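Long-range contact in putative NADH-depentdent flavin oxidoreductase (Cupriavidus metallidurans, PDB 5OCS), which probably reduces activated carbon-carbon double bonds as an FMN-dependent, NAD(P)H-consuming ene-reductase of the Old Yellow Enzyme family: residues G278-K290 against I303-E317. Sequence-based numbering, arbitrary orientation.
Sequences GPGYQVPYAQRVK and ITEAEQAEAIIANNE
Glu317 OE1 accepts the backbone N-H of Val283 at 3.0 Å, met nearly along its C-O axis with an angle of 164° at the hydrogen, and takes a weak, bent bond from Gln282 N. The carboxylate thus lies beside the start of helix 284-293, whose N-cap is Val283, and holds the two backbone N-H groups that lead into it, in a TIM barrel of the Old Yellow Enzyme family, where this helix and 306-314 flank strand 297-300 in the chain. Its other oxygen, OE2, receives Asn315 ND2 at 2.9 Å through the anti lone pair, as well as a water that also accepts from Gln282 NE2. The carboxylate is thus fixed by both segments. A Schellman motif with Asn316 at C' ends helix 306-314 and delivers Glu317 to this place.

Gln282 reaches across Ile312 CG1 with its chain extended beyond CG (chi2 178°), and its NE2 donates to Gln308 O at 3.1 Å. That carbonyl already accepts Ile312 N within its own helix. A second water joins Gln282 OE1 to Gln308 NE2, whose amide lies only 16° from parallel to that of Gln282. Val283 CG2 packs on Ile312 CG2 and Glu317 CB.

The Tyr281 ring lies between Pro279 CB and Gln287 CG, which sits over its centre, while Asn315 ND2 comes to its edge in plane. Lys290 runs past Asn316 to its salt bridge with Asp319, its CE 3.4 Å from Asn316 O; a water donates to both that oxygen and Gln287 O.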
loop_
_atom_site.group_PDB
_atom_site.type_symbol
_atom_site.label_atom_id
_atom_site.label_comp_id
_atom_site.label_asym_id
_atom_site.label_seq_id
_atom_site.Cartn_x
_atom_site.Cartn_y
_atom_site.Cartn_z
ATOM N N GLY D 278 -21.097 21.853 24.936
ATOM C CA GLY D 278 -22.336 22.237 24.266
ATOM C C GLY D 278 -23.066 20.991 23.826
ATOM O O GLY D 278 -23.019 19.992 24.541
ATOM N N PRO D 279 -23.705 21.010 22.629
ATOM C CA PRO D 279 -24.275 19.767 22.098
ATOM C C PRO D 279 -23.256 18.623 21.901
ATOM O O PRO D 279 -23.655 17.465 21.718
ATOM C CB PRO D 279 -24.884 20.175 20.751
ATOM C CG PRO D 279 -24.750 21.631 20.626
ATOM C CD PRO D 279 -23.979 22.184 21.777
ATOM N N GLY D 280 -21.954 18.925 21.919
ATOM C CA GLY D 280 -20.936 17.850 21.865
ATOM C C GLY D 280 -20.724 17.284 20.461
ATOM O O GLY D 280 -20.285 16.139 20.312
ATOM N N TYR D 281 -20.970 18.091 19.437
ATOM C CA TYR D 281 -20.550 17.703 18.059
ATOM C C TYR D 281 -19.044 17.437 18.050
ATOM O O TYR D 281 -18.285 18.127 18.724
ATOM C CB TYR D 281 -20.848 18.791 17.063
ATOM C CG TYR D 281 -22.284 19.216 17.008
ATOM C CD1 TYR D 281 -23.315 18.294 16.823
ATOM C CD2 TYR D 281 -22.605 20.562 17.096
ATOM C CE1 TYR D 281 -24.644 18.717 16.766
ATOM C CE2 TYR D 281 -23.907 20.988 17.029
ATOM C CZ TYR D 281 -24.917 20.073 16.885
ATOM O OH TYR D 281 -26.185 20.593 16.852
ATOM N N GLN D 282 -18.614 16.456 17.265
ATOM C CA GLN D 282 -17.202 16.214 17.046
ATOM C C GLN D 282 -16.559 17.274 16.176
ATOM O O GLN D 282 -15.406 17.603 16.411
ATOM C CB GLN D 282 -16.967 14.834 16.447
ATOM C CG GLN D 282 -17.349 13.683 17.350
ATOM C CD GLN D 282 -17.135 12.340 16.658
ATOM O OE1 GLN D 282 -15.994 11.910 16.459
ATOM N NE2 GLN D 282 -18.217 11.688 16.285
ATOM N N VAL D 283 -17.288 17.754 15.152
ATOM C CA VAL D 283 -16.812 18.782 14.194
ATOM C C VAL D 283 -17.819 19.947 14.213
ATOM O O VAL D 283 -18.610 20.140 13.302
ATOM C CB VAL D 283 -16.554 18.158 12.791
ATOM C CG1 VAL D 283 -15.306 17.294 12.889
ATOM C CG2 VAL D 283 -17.722 17.296 12.282
ATOM N N PRO D 284 -17.808 20.721 15.310
ATOM C CA PRO D 284 -18.871 21.726 15.457
ATOM C C PRO D 284 -18.926 22.830 14.382
ATOM O O PRO D 284 -20.027 23.362 14.026
ATOM C CB PRO D 284 -18.605 22.314 16.866
ATOM C CG PRO D 284 -17.202 21.983 17.166
ATOM C CD PRO D 284 -16.924 20.674 16.476
ATOM N N TYR D 285 -17.756 23.192 13.854
ATOM C CA TYR D 285 -17.703 24.241 12.896
ATOM C C TYR D 285 -18.243 23.728 11.560
ATOM O O TYR D 285 -18.995 24.415 10.904
ATOM C CB TYR D 285 -16.299 24.775 12.758
ATOM C CG TYR D 285 -15.768 25.339 14.062
ATOM C CD1 TYR D 285 -16.512 26.287 14.797
ATOM C CD2 TYR D 285 -14.532 24.931 14.572
ATOM C CE1 TYR D 285 -16.009 26.823 15.990
ATOM C CE2 TYR D 285 -14.043 25.441 15.767
ATOM C CZ TYR D 285 -14.764 26.422 16.453
ATOM O OH TYR D 285 -14.289 26.925 17.663
ATOM N N ALA D 286 -17.870 22.507 11.199
ATOM C CA ALA D 286 -18.376 21.888 9.970
ATOM C C ALA D 286 -19.901 21.738 10.089
ATOM O O ALA D 286 -20.630 22.024 9.150
ATOM C CB ALA D 286 -17.711 20.531 9.729
ATOM N N GLN D 287 -20.368 21.357 11.271
ATOM C CA GLN D 287 -21.808 21.203 11.528
ATOM C C GLN D 287 -22.575 22.494 11.242
ATOM O O GLN D 287 -23.651 22.510 10.596
ATOM C CB GLN D 287 -22.035 20.703 12.962
ATOM C CG GLN D 287 -23.480 20.323 13.320
ATOM C CD GLN D 287 -24.411 21.508 13.576
ATOM O OE1 GLN D 287 -23.981 22.602 13.936
ATOM N NE2 GLN D 287 -25.688 21.308 13.308
ATOM N N ARG D 288 -22.013 23.593 11.715
ATOM C CA ARG D 288 -22.654 24.868 11.541
ATOM C C ARG D 288 -22.599 25.313 10.092
ATOM O O ARG D 288 -23.574 25.814 9.583
ATOM C CB ARG D 288 -22.012 25.912 12.423
ATOM C CG ARG D 288 -22.710 27.262 12.321
ATOM C CD ARG D 288 -22.113 28.171 13.352
ATOM N NE ARG D 288 -22.573 29.542 13.190
ATOM C CZ ARG D 288 -22.098 30.561 13.890
ATOM N NH1 ARG D 288 -21.170 30.350 14.810
ATOM N NH2 ARG D 288 -22.562 31.785 13.665
ATOM N N VAL D 289 -21.466 25.120 9.413
ATOM C CA VAL D 289 -21.372 25.522 8.008
ATOM C C VAL D 289 -22.367 24.741 7.132
ATOM O O VAL D 289 -22.965 25.302 6.223
ATOM C CB VAL D 289 -19.934 25.374 7.460
ATOM C CG1 VAL D 289 -19.852 25.530 5.950
ATOM C CG2 VAL D 289 -19.006 26.386 8.119
ATOM N N LYS D 290 -22.501 23.450 7.415
ATOM C CA LYS D 290 -23.481 22.601 6.755
ATOM C C LYS D 290 -24.917 23.135 6.954
ATOM O O LYS D 290 -25.668 23.286 5.990
ATOM C CB LYS D 290 -23.378 21.187 7.288
ATOM C CG LYS D 290 -24.369 20.196 6.661
ATOM C CD LYS D 290 -24.060 18.750 7.027
ATOM C CE LYS D 290 -25.310 17.852 7.009
ATOM N NZ LYS D 290 -25.917 17.834 5.653
ATOM N N ILE D 303 -10.030 11.623 13.690
ATOM C CA ILE D 303 -10.604 10.449 14.291
ATOM C C ILE D 303 -9.870 9.209 13.851
ATOM O O ILE D 303 -9.146 9.234 12.855
ATOM C CB ILE D 303 -12.113 10.341 13.960
ATOM C CG1 ILE D 303 -12.346 10.211 12.444
ATOM C CG2 ILE D 303 -12.849 11.565 14.487
ATOM C CD1 ILE D 303 -12.261 8.790 11.923
ATOM N N THR D 304 -10.043 8.123 14.601
ATOM C CA THR D 304 -9.435 6.835 14.236
ATOM C C THR D 304 -10.457 5.705 14.137
ATOM O O THR D 304 -10.163 4.690 13.533
ATOM C CB THR D 304 -8.339 6.402 15.244
ATOM O OG1 THR D 304 -8.961 6.148 16.521
ATOM C CG2 THR D 304 -7.251 7.508 15.378
ATOM N N GLU D 305 -11.636 5.855 14.735
ATOM C CA GLU D 305 -12.606 4.733 14.815
ATOM C C GLU D 305 -13.779 4.894 13.872
ATOM O O GLU D 305 -14.309 5.984 13.693
ATOM C CB GLU D 305 -13.136 4.590 16.247
ATOM C CG GLU D 305 -12.065 4.470 17.320
ATOM C CD GLU D 305 -11.023 3.401 17.016
ATOM O OE1 GLU D 305 -11.374 2.189 16.863
ATOM O OE2 GLU D 305 -9.831 3.770 16.894
ATOM N N ALA D 306 -14.239 3.768 13.306
ATOM C CA ALA D 306 -15.384 3.755 12.426
ATOM C C ALA D 306 -16.598 4.418 13.058
ATOM O O ALA D 306 -17.291 5.186 12.391
ATOM C CB ALA D 306 -15.748 2.340 12.021
ATOM N N GLU D 307 -16.803 4.114 14.342
ATOM C CA GLU D 307 -17.958 4.600 15.079
ATOM C C GLU D 307 -17.926 6.117 15.196
ATOM O O GLU D 307 -18.978 6.749 15.157
ATOM C CB GLU D 307 -18.045 3.930 16.459
ATOM C CG GLU D 307 -18.164 2.403 16.400
ATOM C CD GLU D 307 -16.851 1.623 16.160
ATOM O OE1 GLU D 307 -15.719 2.199 16.039
ATOM O OE2 GLU D 307 -16.957 0.368 16.062
ATOM N N GLN D 308 -16.735 6.693 15.300
ATOM C CA GLN D 308 -16.595 8.156 15.329
ATOM C C GLN D 308 -17.015 8.784 14.000
ATOM O O GLN D 308 -17.777 9.761 13.941
ATOM C CB GLN D 308 -15.158 8.566 15.639
ATOM C CG GLN D 308 -14.619 8.195 17.008
ATOM C CD GLN D 308 -13.132 8.563 17.093
ATOM O OE1 GLN D 308 -12.322 7.986 16.412
ATOM N NE2 GLN D 308 -12.796 9.586 17.862
ATOM N N ALA D 309 -16.535 8.212 12.894
ATOM C CA ALA D 309 -16.907 8.707 11.575
ATOM C C ALA D 309 -18.402 8.542 11.265
ATOM O O ALA D 309 -19.043 9.461 10.771
ATOM C CB ALA D 309 -16.067 8.017 10.525
ATOM N N GLU D 310 -18.960 7.367 11.575
ATOM C CA GLU D 310 -20.381 7.112 11.385
ATOM C C GLU D 310 -21.199 8.185 12.117
ATOM O O GLU D 310 -22.173 8.737 11.561
ATOM C CB GLU D 310 -20.721 5.713 11.905
ATOM C CG GLU D 310 -22.204 5.335 11.966
ATOM C CD GLU D 310 -22.905 5.374 10.621
ATOM O OE1 GLU D 310 -22.247 5.402 9.546
ATOM O OE2 GLU D 310 -24.146 5.353 10.614
ATOM N N ALA D 311 -20.796 8.472 13.349
ATOM C CA ALA D 311 -21.560 9.412 14.160
ATOM C C ALA D 311 -21.539 10.809 13.552
ATOM O O ALA D 311 -22.587 11.508 13.532
ATOM C CB ALA D 311 -21.053 9.464 15.596
ATOM N N ILE D 312 -20.370 11.242 13.074
ATOM C CA ILE D 312 -20.291 12.521 12.359
ATOM C C ILE D 312 -21.325 12.544 11.234
ATOM O O ILE D 312 -22.003 13.535 11.037
ATOM C CB ILE D 312 -18.852 12.828 11.862
ATOM C CG1 ILE D 312 -17.972 13.221 13.063
ATOM C CG2 ILE D 312 -18.847 13.891 10.758
ATOM C CD1 ILE D 312 -16.484 13.211 12.753
ATOM N N ILE D 313 -21.434 11.476 10.446
ATOM C CA ILE D 313 -22.378 11.522 9.342
ATOM C C ILE D 313 -23.817 11.418 9.851
ATOM O O ILE D 313 -24.704 12.168 9.402
ATOM C CB ILE D 313 -22.103 10.403 8.334
ATOM C CG1 ILE D 313 -20.671 10.534 7.741
ATOM C CG2 ILE D 313 -23.154 10.372 7.258
ATOM C CD1 ILE D 313 -20.361 11.816 7.003
ATOM N N ALA D 314 -24.046 10.462 10.749
ATOM C CA ALA D 314 -25.416 10.144 11.201
ATOM C C ALA D 314 -26.006 11.286 12.016
ATOM O O ALA D 314 -27.212 11.525 11.954
ATOM C CB ALA D 314 -25.437 8.846 11.987
ATOM N N ASN D 315 -25.137 12.036 12.712
ATOM C CA ASN D 315 -25.543 13.224 13.458
ATOM C C ASN D 315 -25.578 14.513 12.608
ATOM O O ASN D 315 -25.680 15.622 13.154
ATOM C CB ASN D 315 -24.628 13.369 14.697
ATOM C CG ASN D 315 -25.235 14.241 15.799
ATOM O OD1 ASN D 315 -26.475 14.249 16.008
ATOM N ND2 ASN D 315 -24.367 14.990 16.520
ATOM N N ASN D 316 -25.505 14.384 11.282
ATOM C CA ASN D 316 -25.633 15.489 10.362
ATOM C C ASN D 316 -24.594 16.606 10.574
ATOM O O ASN D 316 -24.894 17.792 10.374
ATOM C CB ASN D 316 -27.072 16.037 10.406
ATOM C CG ASN D 316 -28.078 15.048 9.837
ATOM O OD1 ASN D 316 -28.069 14.791 8.655
ATOM N ND2 ASN D 316 -28.930 14.486 10.684
ATOM N N GLU D 317 -23.392 16.218 11.019
ATOM C CA GLU D 317 -22.304 17.173 11.236
ATOM C C GLU D 317 -21.571 17.469 9.929
ATOM O O GLU D 317 -21.006 18.533 9.801
ATOM C CB GLU D 317 -21.326 16.703 12.313
ATOM C CG GLU D 317 -21.917 16.646 13.714
ATOM C CD GLU D 317 -21.030 15.999 14.761
ATOM O OE1 GLU D 317 -19.799 16.190 14.745
ATOM O OE2 GLU D 317 -21.569 15.305 15.644
HETATM O O HOH W 1 -14.728 11.460 18.835
HETATM O O HOH W 2 -20.811 13.049 16.572
HETATM O O HOH W 3 -25.400 20.349 10.036
HETATM O O HOH W 4 -26.518 18.432 13.275
#